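Local coordinates for periplasmic branched-chain amino acid-binding protein (PDB 3I09), which probably captures a small ligand in the periplasm, likely a branched-chain amino acid or related carboxylate, for uptake by an ABC transporter, at residues A281-A293 / V305-Y318. Residues are numbered along the deposited sequence; the frame is centred on the assembly and turned at random. Where two conformers were deposited one is given.
Sequences AADYSSVTTYLKA and VMAQLKKMKIDDFY. With EDO (1,2-ethanediol), chain M.
Ala293 and Gln308 bring the backbones closest, with CA atoms 5.3 Å apart, where segment 281-293 of helix 278-297 meets residues 305-309 of helix 302-309, segment axes 9.2 Å apart at closest approach and 116° between their N-to-C directions. Beyond residue 309 the chain runs back along 281-293, and the CA atoms of Ser285 and Tyr318 still lie 6.2 Å apart. Between the helices Ala293 CB packs on Leu309 CD2 and Gln308 CB. The same Leu309 methyl lies 3.6 Å from Thr289 CG2, which, set anti to the backbone N, points between it and Ile314 CD1. The contact lies in one of the two lobes of a type I periplasmic binding protein, the one with the sheet containing strand 97-100; the side chain of Ala282 is about 12 Å from the bound acetoacetic acid. Ser285 OG donates to the syn lone pair of Asp316 OD2 at 2.6 Å, and that oxygen also accepts from two waters, one bonded to Thr288 OG1 and the other to Thr289 OG1; Tyr120 OH is hydrogen-bonded to both Ser285 OG and Thr289 OG1. Asp316 OD1 receives Tyr318 N from 46° out of the carboxylate plane, closing an Asx turn. Residues of this turn make two aromatic contacts: Ala282 CB sits over one face of the Tyr318 ring, 4.0 Å from its centroid, whereas Phe317 directs its edge at the Tyr284 face, offset edge-to-face, planes at 77°.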
loop_
_atom_site.group_PDB
_atom_site.type_symbol
_atom_site.label_atom_id
_atom_site.label_comp_id
_atom_site.label_asym_id
_atom_site.label_seq_id
_atom_site.Cartn_x
_atom_site.Cartn_y
_atom_site.Cartn_z
ATOM N N ALA A 281 -4.883 4.212 -8.086
ATOM C CA ALA A 281 -4.034 5.248 -8.727
ATOM C C ALA A 281 -2.610 4.786 -8.988
ATOM O O ALA A 281 -2.071 4.896 -10.112
ATOM C CB ALA A 281 -4.030 6.559 -7.859
ATOM N N ALA A 282 -1.976 4.250 -7.949
ATOM C CA ALA A 282 -0.596 3.725 -8.058
ATOM C C ALA A 282 -0.463 2.572 -9.063
ATOM O O ALA A 282 0.533 2.501 -9.790
ATOM C CB ALA A 282 -0.091 3.301 -6.696
ATOM N N ASP A 283 -1.478 1.690 -9.141
ATOM C CA ASP A 283 -1.498 0.628 -10.146
ATOM C C ASP A 283 -1.342 1.210 -11.559
ATOM O O ASP A 283 -0.507 0.726 -12.362
ATOM C CB ASP A 283 -2.806 -0.189 -10.098
ATOM C CG ASP A 283 -2.953 -1.091 -8.867
ATOM O OD1 ASP A 283 -1.942 -1.497 -8.257
ATOM O OD2 ASP A 283 -4.150 -1.397 -8.526
ATOM N N TYR A 284 -2.167 2.214 -11.880
ATOM C CA TYR A 284 -2.107 2.873 -13.177
ATOM C C TYR A 284 -0.717 3.508 -13.370
ATOM O O TYR A 284 -0.069 3.298 -14.404
ATOM C CB TYR A 284 -3.233 3.901 -13.307
ATOM C CG TYR A 284 -3.254 4.701 -14.593
ATOM C CD1 TYR A 284 -2.281 5.640 -14.864
ATOM C CD2 TYR A 284 -4.271 4.521 -15.539
ATOM C CE1 TYR A 284 -2.298 6.388 -16.047
ATOM C CE2 TYR A 284 -4.322 5.299 -16.711
ATOM C CZ TYR A 284 -3.305 6.194 -16.959
ATOM O OH TYR A 284 -3.314 6.920 -18.091
ATOM N N SER A 285 -0.245 4.244 -12.377
ATOM C CA SER A 285 1.022 4.971 -12.513
ATOM C C SER A 285 2.206 4.034 -12.720
ATOM O O SER A 285 3.107 4.313 -13.496
ATOM C CB SER A 285 1.266 5.844 -11.262
ATOM O OG SER A 285 2.541 6.464 -11.284
ATOM N N SER A 286 2.213 2.934 -11.976
ATOM C CA SER A 286 3.320 1.971 -12.005
ATOM C C SER A 286 3.416 1.339 -13.383
ATOM O O SER A 286 4.519 1.120 -13.899
ATOM C CB SER A 286 3.158 0.886 -10.904
ATOM O OG SER A 286 2.080 0.045 -11.222
ATOM N N VAL A 287 2.269 1.093 -14.036
ATOM C CA VAL A 287 2.263 0.542 -15.393
ATOM C C VAL A 287 2.796 1.554 -16.419
ATOM O O VAL A 287 3.596 1.217 -17.287
ATOM C CB VAL A 287 0.855 -0.020 -15.762
ATOM C CG1 VAL A 287 0.720 -0.344 -17.262
ATOM C CG2 VAL A 287 0.613 -1.298 -14.887
ATOM N N THR A 288 2.368 2.798 -16.307
ATOM C CA THR A 288 2.926 3.833 -17.109
ATOM C C THR A 288 4.458 3.914 -16.949
ATOM O O THR A 288 5.188 3.989 -17.931
ATOM C CB THR A 288 2.293 5.192 -16.804
ATOM O OG1 THR A 288 0.869 5.092 -16.882
ATOM C CG2 THR A 288 2.799 6.215 -17.800
ATOM N N THR A 289 4.922 3.858 -15.711
ATOM C CA THR A 289 6.359 3.900 -15.410
ATOM C C THR A 289 7.105 2.718 -16.040
ATOM O O THR A 289 8.155 2.900 -16.667
ATOM C CB THR A 289 6.551 4.009 -13.901
ATOM O OG1 THR A 289 5.996 5.274 -13.486
ATOM C CG2 THR A 289 8.046 3.868 -13.521
ATOM N N TYR A 290 6.590 1.501 -15.861
ATOM C CA TYR A 290 7.178 0.339 -16.519
ATOM C C TYR A 290 7.232 0.509 -18.041
ATOM O O TYR A 290 8.263 0.251 -18.656
ATOM C CB TYR A 290 6.396 -0.916 -16.168
ATOM C CG TYR A 290 6.853 -2.121 -16.913
ATOM C CD1 TYR A 290 8.004 -2.796 -16.549
ATOM C CD2 TYR A 290 6.133 -2.584 -18.028
ATOM C CE1 TYR A 290 8.432 -3.922 -17.280
ATOM C CE2 TYR A 290 6.552 -3.683 -18.752
ATOM C CZ TYR A 290 7.708 -4.336 -18.373
ATOM O OH TYR A 290 8.171 -5.415 -19.080
ATOM N N LEU A 291 6.102 0.869 -18.652
ATOM C CA LEU A 291 6.038 0.957 -20.103
ATOM C C LEU A 291 7.010 2.017 -20.624
ATOM O O LEU A 291 7.625 1.811 -21.665
ATOM C CB LEU A 291 4.612 1.169 -20.635
ATOM C CG LEU A 291 3.642 -0.020 -20.400
ATOM C CD1 LEU A 291 2.192 0.348 -20.762
ATOM C CD2 LEU A 291 4.097 -1.252 -21.153
ATOM N N LYS A 292 7.154 3.128 -19.899
ATOM C CA LYS A 292 8.106 4.175 -20.304
ATOM C C LYS A 292 9.521 3.630 -20.273
ATOM O O LYS A 292 10.332 3.992 -21.109
ATOM C CB LYS A 292 8.006 5.423 -19.428
ATOM C CG LYS A 292 6.817 6.276 -19.766
ATOM C CD LYS A 292 6.709 7.526 -18.873
ATOM C CE LYS A 292 5.593 8.500 -19.381
ATOM N NZ LYS A 292 5.867 9.149 -20.713
ATOM N N ALA A 293 9.815 2.775 -19.301
ATOM C CA ALA A 293 11.124 2.185 -19.187
ATOM C C ALA A 293 11.405 1.183 -20.318
ATOM O O ALA A 293 12.480 1.200 -20.903
ATOM C CB ALA A 293 11.268 1.537 -17.822
ATOM N N VAL A 305 15.619 -3.048 -18.280
ATOM C CA VAL A 305 14.432 -2.338 -17.749
ATOM C C VAL A 305 14.711 -1.829 -16.333
ATOM O O VAL A 305 14.406 -0.670 -16.019
ATOM C CB VAL A 305 13.151 -3.226 -17.812
ATOM C CG1 VAL A 305 12.001 -2.527 -17.091
ATOM C CG2 VAL A 305 12.804 -3.529 -19.298
HETATM N N MSE A 306 15.355 -2.639 -15.496
HETATM C CA MSE A 306 15.670 -2.206 -14.131
HETATM C C MSE A 306 16.602 -0.994 -14.159
HETATM O O MSE A 306 16.383 -0.037 -13.396
HETATM C CB MSE A 306 16.284 -3.334 -13.271
HETATM C CG MSE A 306 15.326 -4.420 -12.795
HETATM SE SE MSE A 306 13.674 -3.893 -11.967
HETATM C CE MSE A 306 14.348 -2.755 -10.578
ATOM N N ALA A 307 17.590 -0.999 -15.059
ATOM C CA ALA A 307 18.503 0.145 -15.205
ATOM C C ALA A 307 17.735 1.412 -15.626
ATOM O O ALA A 307 17.962 2.496 -15.059
ATOM C CB ALA A 307 19.660 -0.161 -16.193
ATOM N N GLN A 308 16.791 1.281 -16.558
ATOM C CA GLN A 308 15.920 2.410 -16.928
ATOM C C GLN A 308 15.092 2.848 -15.734
ATOM O O GLN A 308 15.018 4.043 -15.460
ATOM C CB GLN A 308 14.965 2.107 -18.086
ATOM C CG GLN A 308 15.589 2.060 -19.456
ATOM C CD GLN A 308 16.074 3.433 -19.935
ATOM O OE1 GLN A 308 15.626 4.499 -19.463
ATOM N NE2 GLN A 308 16.964 3.407 -20.879
ATOM N N LEU A 309 14.454 1.906 -15.032
ATOM C CA LEU A 309 13.622 2.276 -13.894
ATOM C C LEU A 309 14.396 3.066 -12.841
ATOM O O LEU A 309 13.852 3.994 -12.227
ATOM C CB LEU A 309 12.957 1.044 -13.274
ATOM C CG LEU A 309 11.806 0.435 -14.069
ATOM C CD1 LEU A 309 11.463 -0.972 -13.514
ATOM C CD2 LEU A 309 10.568 1.344 -14.102
ATOM N N LYS A 310 15.661 2.704 -12.652
ATOM C CA LYS A 310 16.503 3.339 -11.642
ATOM C C LYS A 310 17.220 4.586 -12.095
ATOM O O LYS A 310 17.889 5.205 -11.284
ATOM C CB LYS A 310 17.468 2.312 -11.033
ATOM C CG LYS A 310 16.666 1.366 -10.112
ATOM C CD LYS A 310 17.422 0.515 -9.193
ATOM C CE LYS A 310 16.462 -0.425 -8.412
ATOM N NZ LYS A 310 17.139 -1.452 -7.611
ATOM N N LYS A 311 17.012 5.010 -13.335
ATOM C CA LYS A 311 17.592 6.269 -13.788
ATOM C C LYS A 311 16.590 7.297 -14.311
ATOM O O LYS A 311 17.022 8.366 -14.697
ATOM C CB LYS A 311 18.672 6.027 -14.846
ATOM C CG LYS A 311 18.152 5.731 -16.276
ATOM C CD LYS A 311 19.302 5.168 -17.133
ATOM C CE LYS A 311 18.918 5.024 -18.611
ATOM N NZ LYS A 311 20.130 4.658 -19.455
HETATM N N MSE A 312 15.302 6.992 -14.372
HETATM C CA MSE A 312 14.260 7.884 -14.913
HETATM C C MSE A 312 13.499 8.570 -13.798
HETATM O O MSE A 312 13.087 7.908 -12.855
HETATM C CB MSE A 312 13.212 7.068 -15.717
HETATM C CG MSE A 312 13.785 6.206 -16.822
HETATM SE SE MSE A 312 12.473 5.749 -18.207
HETATM C CE MSE A 312 12.383 7.598 -18.903
ATOM N N LYS A 313 13.223 9.850 -13.923
ATOM C CA LYS A 313 12.298 10.505 -13.020
ATOM C C LYS A 313 10.878 10.003 -13.313
ATOM O O LYS A 313 10.572 9.657 -14.462
ATOM C CB LYS A 313 12.340 12.013 -13.204
ATOM C CG LYS A 313 13.617 12.682 -12.744
ATOM C CD LYS A 313 13.539 14.188 -13.013
ATOM C CE LYS A 313 14.835 14.954 -12.657
ATOM N NZ LYS A 313 14.641 16.450 -12.679
ATOM N N ILE A 314 10.057 9.938 -12.276
ATOM C CA ILE A 314 8.599 9.729 -12.399
ATOM C C ILE A 314 7.888 11.078 -12.145
ATOM O O ILE A 314 8.233 11.828 -11.207
ATOM C CB ILE A 314 8.125 8.679 -11.418
ATOM C CG1 ILE A 314 8.723 7.315 -11.799
ATOM C CG2 ILE A 314 6.545 8.651 -11.393
ATOM C CD1 ILE A 314 8.764 6.272 -10.714
ATOM N N ASP A 315 6.947 11.461 -13.009
ATOM C CA ASP A 315 6.214 12.696 -12.795
ATOM C C ASP A 315 4.878 12.594 -13.506
ATOM O O ASP A 315 4.778 12.875 -14.700
ATOM C CB ASP A 315 6.990 13.932 -13.329
ATOM C CG ASP A 315 6.337 15.265 -12.962
ATOM O OD1 ASP A 315 5.290 15.319 -12.273
ATOM O OD2 ASP A 315 6.918 16.319 -13.340
ATOM N N ASP A 316 3.876 12.137 -12.782
ATOM C CA ASP A 316 2.550 11.988 -13.340
ATOM C C ASP A 316 1.498 12.429 -12.301
ATOM O O ASP A 316 1.845 13.015 -11.266
ATOM C CB ASP A 316 2.373 10.570 -13.892
ATOM C CG ASP A 316 2.438 9.479 -12.813
ATOM O OD1 ASP A 316 2.281 9.784 -11.617
ATOM O OD2 ASP A 316 2.585 8.290 -13.180
ATOM N N PHE A 317 0.211 12.179 -12.606
ATOM C CA PHE A 317 -0.881 12.575 -11.732
ATOM C C PHE A 317 -0.797 11.906 -10.333
ATOM O O PHE A 317 -1.409 12.397 -9.376
ATOM C CB PHE A 317 -2.231 12.190 -12.372
ATOM C CG PHE A 317 -2.535 10.747 -12.216
ATOM C CD1 PHE A 317 -2.015 9.809 -13.084
ATOM C CD2 PHE A 317 -3.267 10.309 -11.135
ATOM C CE1 PHE A 317 -2.227 8.462 -12.868
ATOM C CE2 PHE A 317 -3.499 8.948 -10.945
ATOM C CZ PHE A 317 -2.970 8.042 -11.823
ATOM N N TYR A 318 -0.082 10.785 -10.254
ATOM C CA TYR A 318 0.079 10.024 -9.007
ATOM C C TYR A 318 1.198 10.606 -8.126
ATOM O O TYR A 318 0.970 10.893 -6.961
ATOM C CB TYR A 318 0.306 8.526 -9.301
ATOM C CG TYR A 318 0.617 7.772 -8.035
ATOM C CD1 TYR A 318 -0.391 7.557 -7.069
ATOM C CD2 TYR A 318 1.900 7.308 -7.770
ATOM C CE1 TYR A 318 -0.103 6.915 -5.855
ATOM C CE2 TYR A 318 2.212 6.669 -6.527
ATOM C CZ TYR A 318 1.197 6.498 -5.579
ATOM O OH TYR A 318 1.534 5.882 -4.378
HETATM C C1 EDO M . 0.957 16.167 -12.202
HETATM O O1 EDO M . 0.129 15.927 -11.065
HETATM C C2 EDO M . 0.422 15.473 -13.447
HETATM O O2 EDO M . 0.064 16.448 -14.423
HETATM O O HOH W 1 0.630 7.535 -15.123
HETATM O O HOH W 2 4.568 7.319 -14.756
#